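Local coordinates for protein ferredoxin CarAc (Pseudomonas resinovorans, PDB 7BUH) that carries electrons from the reductase CarAd to the terminal oxygenase CarAa of carbazole 1,9a-dioxygenase, using a Rieske [2Fe-2S] cluster, at residues 51-56 and 61-66; 29-34 and 40-45. One frame throughout, in Å; residues are numbered along the deposited sequence. Where two conformers were deposited one is given.

Contact 1 of 2, residues 51-56 and 61-66. With NA (sodium ion), chain C; FES (Fe2/s2 (inorganic) cluster), chain B.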
# COMPACT_ATOMS: atom_id res chain seq x y z
N ALA A 51 2.39 -12.89 -1.35
CA ALA A 51 3.05 -12.51 -0.09
C ALA A 51 2.44 -11.20 0.42
O ALA A 51 1.82 -10.45 -0.37
CB ALA A 51 4.52 -12.38 -0.29
N SER A 52 2.64 -10.92 1.70
CA SER A 52 2.31 -9.60 2.30
C SER A 52 3.52 -8.67 2.15
O SER A 52 4.56 -8.89 2.79
CB SER A 52 1.85 -9.77 3.73
OG SER A 52 1.58 -8.51 4.30
N LEU A 53 3.37 -7.61 1.35
CA LEU A 53 4.44 -6.59 1.20
C LEU A 53 4.76 -5.87 2.52
O LEU A 53 5.90 -5.44 2.68
CB LEU A 53 4.08 -5.61 0.08
CG LEU A 53 4.03 -6.24 -1.31
CD1 LEU A 53 3.57 -5.23 -2.32
CD2 LEU A 53 5.39 -6.81 -1.70
N SER A 54 3.80 -5.74 3.45
CA SER A 54 4.05 -5.10 4.77
C SER A 54 4.98 -5.97 5.62
O SER A 54 5.37 -5.49 6.70
CB SER A 54 2.77 -4.81 5.49
OG SER A 54 2.04 -6.01 5.67
N GLU A 55 5.34 -7.17 5.18
CA GLU A 55 6.37 -8.03 5.87
C GLU A 55 7.71 -7.90 5.14
O GLU A 55 8.67 -8.61 5.51
CB GLU A 55 5.86 -9.46 5.96
CG GLU A 55 4.68 -9.64 6.90
CD GLU A 55 3.98 -11.01 6.82
OE1 GLU A 55 4.52 -11.92 6.15
OE2 GLU A 55 2.87 -11.16 7.41
N GLY A 56 7.78 -7.06 4.10
CA GLY A 56 9.01 -6.84 3.32
C GLY A 56 9.90 -5.75 3.88
O GLY A 56 9.85 -5.44 5.09
N ASP A 61 12.27 4.33 -1.96
CA ASP A 61 10.84 4.30 -2.37
C ASP A 61 10.50 2.95 -3.00
O ASP A 61 9.48 2.86 -3.62
CB ASP A 61 10.49 5.47 -3.30
CG ASP A 61 11.57 5.73 -4.34
OD1 ASP A 61 12.23 4.73 -4.74
OD2 ASP A 61 11.79 6.95 -4.69
N VAL A 62 11.35 1.94 -2.85
CA VAL A 62 11.05 0.58 -3.36
C VAL A 62 10.73 -0.40 -2.22
O VAL A 62 11.54 -0.51 -1.30
CB VAL A 62 12.17 0.05 -4.25
CG1 VAL A 62 11.90 -1.38 -4.66
CG2 VAL A 62 12.34 0.95 -5.46
N ILE A 63 9.59 -1.09 -2.33
CA ILE A 63 9.25 -2.20 -1.40
C ILE A 63 9.77 -3.50 -2.02
O ILE A 63 9.36 -3.83 -3.15
CB ILE A 63 7.75 -2.27 -1.07
CG1 ILE A 63 7.49 -3.37 -0.06
CG2 ILE A 63 6.88 -2.44 -2.31
CD1 ILE A 63 8.28 -3.22 1.22
N GLU A 64 10.57 -4.22 -1.26
CA GLU A 64 11.10 -5.56 -1.59
C GLU A 64 10.19 -6.62 -0.95
O GLU A 64 10.06 -6.64 0.27
CB GLU A 64 12.55 -5.70 -1.12
CG GLU A 64 13.44 -4.66 -1.74
CD GLU A 64 14.85 -4.58 -1.18
OE1 GLU A 64 15.08 -5.12 -0.08
OE2 GLU A 64 15.73 -3.98 -1.88
N CYS A 65 9.59 -7.46 -1.80
CA CYS A 65 8.70 -8.56 -1.38
C CYS A 65 9.50 -9.59 -0.57
O CYS A 65 10.57 -10.01 -1.01
CB CYS A 65 8.12 -9.26 -2.61
SG CYS A 65 7.07 -10.64 -2.13
N PRO A 66 9.00 -10.06 0.58
CA PRO A 66 9.76 -11.03 1.37
C PRO A 66 9.79 -12.45 0.79
O PRO A 66 10.64 -13.22 1.20
CB PRO A 66 9.00 -11.00 2.71
CG PRO A 66 7.58 -10.68 2.34
CD PRO A 66 7.72 -9.70 1.20
NA NA C . 17.87 -3.67 -1.38
FE1 FES B . 6.82 -13.50 -5.57
FE2 FES B . 6.26 -11.29 -4.19
S1 FES B . 5.27 -13.26 -3.96
S2 FES B . 7.95 -11.61 -5.61
O HOH W 1 17.40 -3.58 1.19
O HOH W 2 17.75 -5.90 -0.63
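Pro-66, Leu-53 and Ile-63 bury the most surface where residues 51-56 pack on 61-66 in the cluster-binding part of a Rieske domain. Its signature is Cys-X-His followed by Cys-X-X-His, here Cys-46, His-48, Cys-65 and His-68. Residues 53-55 make a short 3-10 turn, closed by Glu-55 N bonding to Ser-52 O and Gly-56 N to Leu-53 O. The ring of Pro-66 lies against this turn, with CG 3.5 Å from Ser-52 O and CB 3.7 Å from Glu-55 O. A proline suits the spot because it offers a compact, rigid apolar surface and brings no N-H of its own. Leu-53 supplies the apolar filling behind. Its CG lies anti to the carbonyl carbon (chi1 -65°); CD1 carries the chain on, and the other methyl, Leu-53 CD2, lies 3.8 Å from Cys-65 CB. Leu-53 CB meets Ile-63 CG1 at 4.1 Å, while the CD1 methyl of Ile-63 rests beside Leu-53 O and the carbonyl carbon of Gly-56. Phe-72 of strand 71-73 touches both Leu-53 and Ile-63, and both are buried. Gly-56 passes so close to the strand that its CA makes a CH···O contact with Glu-64 O at 3.2 Å. A CB there would run into that same oxygen, which is why a residue without a side chain fits. Glu-64 turns away from the turn, and its OE2 binds the sodium ion, which Asp-59 also holds, while OE1 accepts from both of the ion's waters. Elsewhere in the contact Ala-51 CB, small enough to fit beside the cluster, sits 3.6 Å from Cys-65 SG, the sulfur that ligates the iron FE2 of the cluster at 2.3 Å.

Contact 2 of 2, residues 29-34 and 40-45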
# COMPACT_ATOMS: atom_id res chain seq x y z
N PRO A 29 -6.27 -6.24 1.69
CA PRO A 29 -5.51 -5.40 2.61
C PRO A 29 -4.62 -4.42 1.83
O PRO A 29 -4.27 -4.65 0.68
CB PRO A 29 -4.71 -6.42 3.40
CG PRO A 29 -4.53 -7.53 2.42
CD PRO A 29 -5.87 -7.65 1.75
N LEU A 30 -4.34 -3.30 2.49
CA LEU A 30 -3.42 -2.25 1.98
C LEU A 30 -2.14 -2.24 2.82
O LEU A 30 -2.14 -2.69 3.98
CB LEU A 30 -4.12 -0.89 2.04
CG LEU A 30 -5.51 -0.85 1.40
CD1 LEU A 30 -6.16 0.51 1.58
CD2 LEU A 30 -5.45 -1.23 -0.07
N ALA A 31 -1.07 -1.75 2.22
CA ALA A 31 0.20 -1.44 2.91
C ALA A 31 0.38 0.07 2.86
O ALA A 31 0.19 0.65 1.78
CB ALA A 31 1.33 -2.18 2.26
N VAL A 32 0.68 0.68 3.99
CA VAL A 32 1.01 2.12 4.07
C VAL A 32 2.50 2.25 4.41
O VAL A 32 2.96 1.61 5.39
CB VAL A 32 0.14 2.82 5.12
CG1 VAL A 32 0.50 4.27 5.26
CG2 VAL A 32 -1.32 2.67 4.75
N TYR A 33 3.23 3.02 3.62
CA TYR A 33 4.71 3.12 3.72
C TYR A 33 5.06 4.55 4.12
O TYR A 33 4.45 5.46 3.57
CB TYR A 33 5.37 2.84 2.37
CG TYR A 33 4.86 1.63 1.64
CD1 TYR A 33 3.79 1.70 0.77
CD2 TYR A 33 5.49 0.42 1.79
CE1 TYR A 33 3.33 0.60 0.07
CE2 TYR A 33 5.05 -0.70 1.09
CZ TYR A 33 3.97 -0.62 0.24
OH TYR A 33 3.59 -1.73 -0.46
N ARG A 34 5.98 4.71 5.08
CA ARG A 34 6.59 6.01 5.38
C ARG A 34 7.97 5.98 4.74
O ARG A 34 8.82 5.17 5.17
CB ARG A 34 6.69 6.30 6.88
CG ARG A 34 7.24 7.70 7.11
CD ARG A 34 7.36 8.10 8.57
NE ARG A 34 7.91 9.44 8.68
CZ ARG A 34 7.61 10.33 9.63
NH1 ARG A 34 6.68 10.07 10.53
NH2 ARG A 34 8.17 11.53 9.60
N TYR A 40 2.86 6.77 1.43
CA TYR A 40 2.32 6.16 0.19
C TYR A 40 1.56 4.90 0.60
O TYR A 40 1.77 4.38 1.72
CB TYR A 40 3.44 5.87 -0.81
CG TYR A 40 4.15 7.12 -1.22
CD1 TYR A 40 3.57 7.99 -2.15
CD2 TYR A 40 5.32 7.53 -0.59
CE1 TYR A 40 4.18 9.20 -2.49
CE2 TYR A 40 5.94 8.72 -0.93
CZ TYR A 40 5.37 9.56 -1.87
OH TYR A 40 5.94 10.76 -2.17
N ALA A 41 0.68 4.43 -0.26
CA ALA A 41 -0.07 3.20 0.00
C ALA A 41 -0.27 2.43 -1.29
O ALA A 41 -0.49 3.04 -2.34
CB ALA A 41 -1.40 3.52 0.64
N THR A 42 -0.22 1.12 -1.18
CA THR A 42 -0.58 0.20 -2.28
C THR A 42 -1.47 -0.90 -1.72
O THR A 42 -1.62 -0.99 -0.51
CB THR A 42 0.68 -0.41 -2.91
OG1 THR A 42 1.37 -1.24 -1.96
CG2 THR A 42 1.66 0.62 -3.43
N GLU A 43 -1.96 -1.79 -2.59
CA GLU A 43 -2.37 -3.14 -2.18
C GLU A 43 -1.21 -3.75 -1.37
O GLU A 43 -0.02 -3.54 -1.71
CB GLU A 43 -2.68 -4.01 -3.39
CG GLU A 43 -3.95 -3.61 -4.09
CD GLU A 43 -4.04 -3.96 -5.57
OE1 GLU A 43 -3.08 -4.57 -6.19
OE2 GLU A 43 -5.11 -3.60 -6.14
N ASP A 44 -1.53 -4.48 -0.31
CA ASP A 44 -0.51 -5.19 0.50
C ASP A 44 -0.05 -6.47 -0.21
O ASP A 44 1.10 -6.95 0.05
CB ASP A 44 -1.10 -5.57 1.86
CG ASP A 44 -0.10 -6.28 2.76
OD1 ASP A 44 0.93 -5.65 3.09
OD2 ASP A 44 -0.38 -7.45 3.14
N THR A 45 -0.91 -7.08 -1.02
CA THR A 45 -0.67 -8.44 -1.56
C THR A 45 0.22 -8.32 -2.79
O THR A 45 -0.19 -7.68 -3.73
CB THR A 45 -1.98 -9.17 -1.83
OG1 THR A 45 -2.77 -9.12 -0.63
CG2 THR A 45 -1.72 -10.60 -2.25
O HOH W 3 -3.93 -6.64 -1.11
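Tyr-33 reaches across to Thr-42 at the tight part of this contact, its OH donating to Thr-42 OG1 over 2.7 Å. That oxygen lies in the plane of the ring, at its edge, and in turn donates to Glu-43 O, from above the carbonyl plane. Thr-42 OG1 sits between its own backbone N and carbonyl carbon (chi1 65°), where it can serve both partners. A phenylalanine in place of Tyr-33 would probably leave Thr-42 OG1 without its donor and the ring edge less firmly fixed. These residues belong to the antiparallel beta hairpin of strands 27-35 and 38-43, in the larger sheet of the Rieske fold. Ala-31 pairs with Thr-42, and Tyr-33 with Tyr-40, each through two backbone bonds. On the other face Val-32 CG2 meets Ala-41 CB at 4.2 Å, small side chains that fit under Val-102 of strand 99-103. Where strand 38-43 gives out after Glu-43, the contact loosens at the partly exposed Pro-29 and Thr-45. Asp-44 N still bonds to Pro-29 O at 2.9 Å, but a water donates to that same oxygen and accepts from Thr-45 N, and Pro-29 CG comes only to 3.9 Å from Thr-45 OG1.

Contact 2 lies almost at the centre of the chain and is buried; contact 1, with its centre about 9 Å away, is only partly so. They share no strand: contact 2 pairs 27-35 with 38-43, contact 1 the loop before 57-59 with 62-64. Contact 2 is held by regular backbone bonding, contact 1 mostly by apolar packing, with the sodium ion at one margin and the iron-sulfur cluster at another. Contact 2 closes before contact 1 opens, and the two touch directly. Asp-44 OD2, 2.5 Å from Ser-52 OG, probably hydrogen-bonds to it, and Leu-53 N probably bonds to Asp-44 O. Tyr-33 CE2 also packs on Ile-63 CB at 3.8 Å, joining the larger sheet to the cluster-binding part.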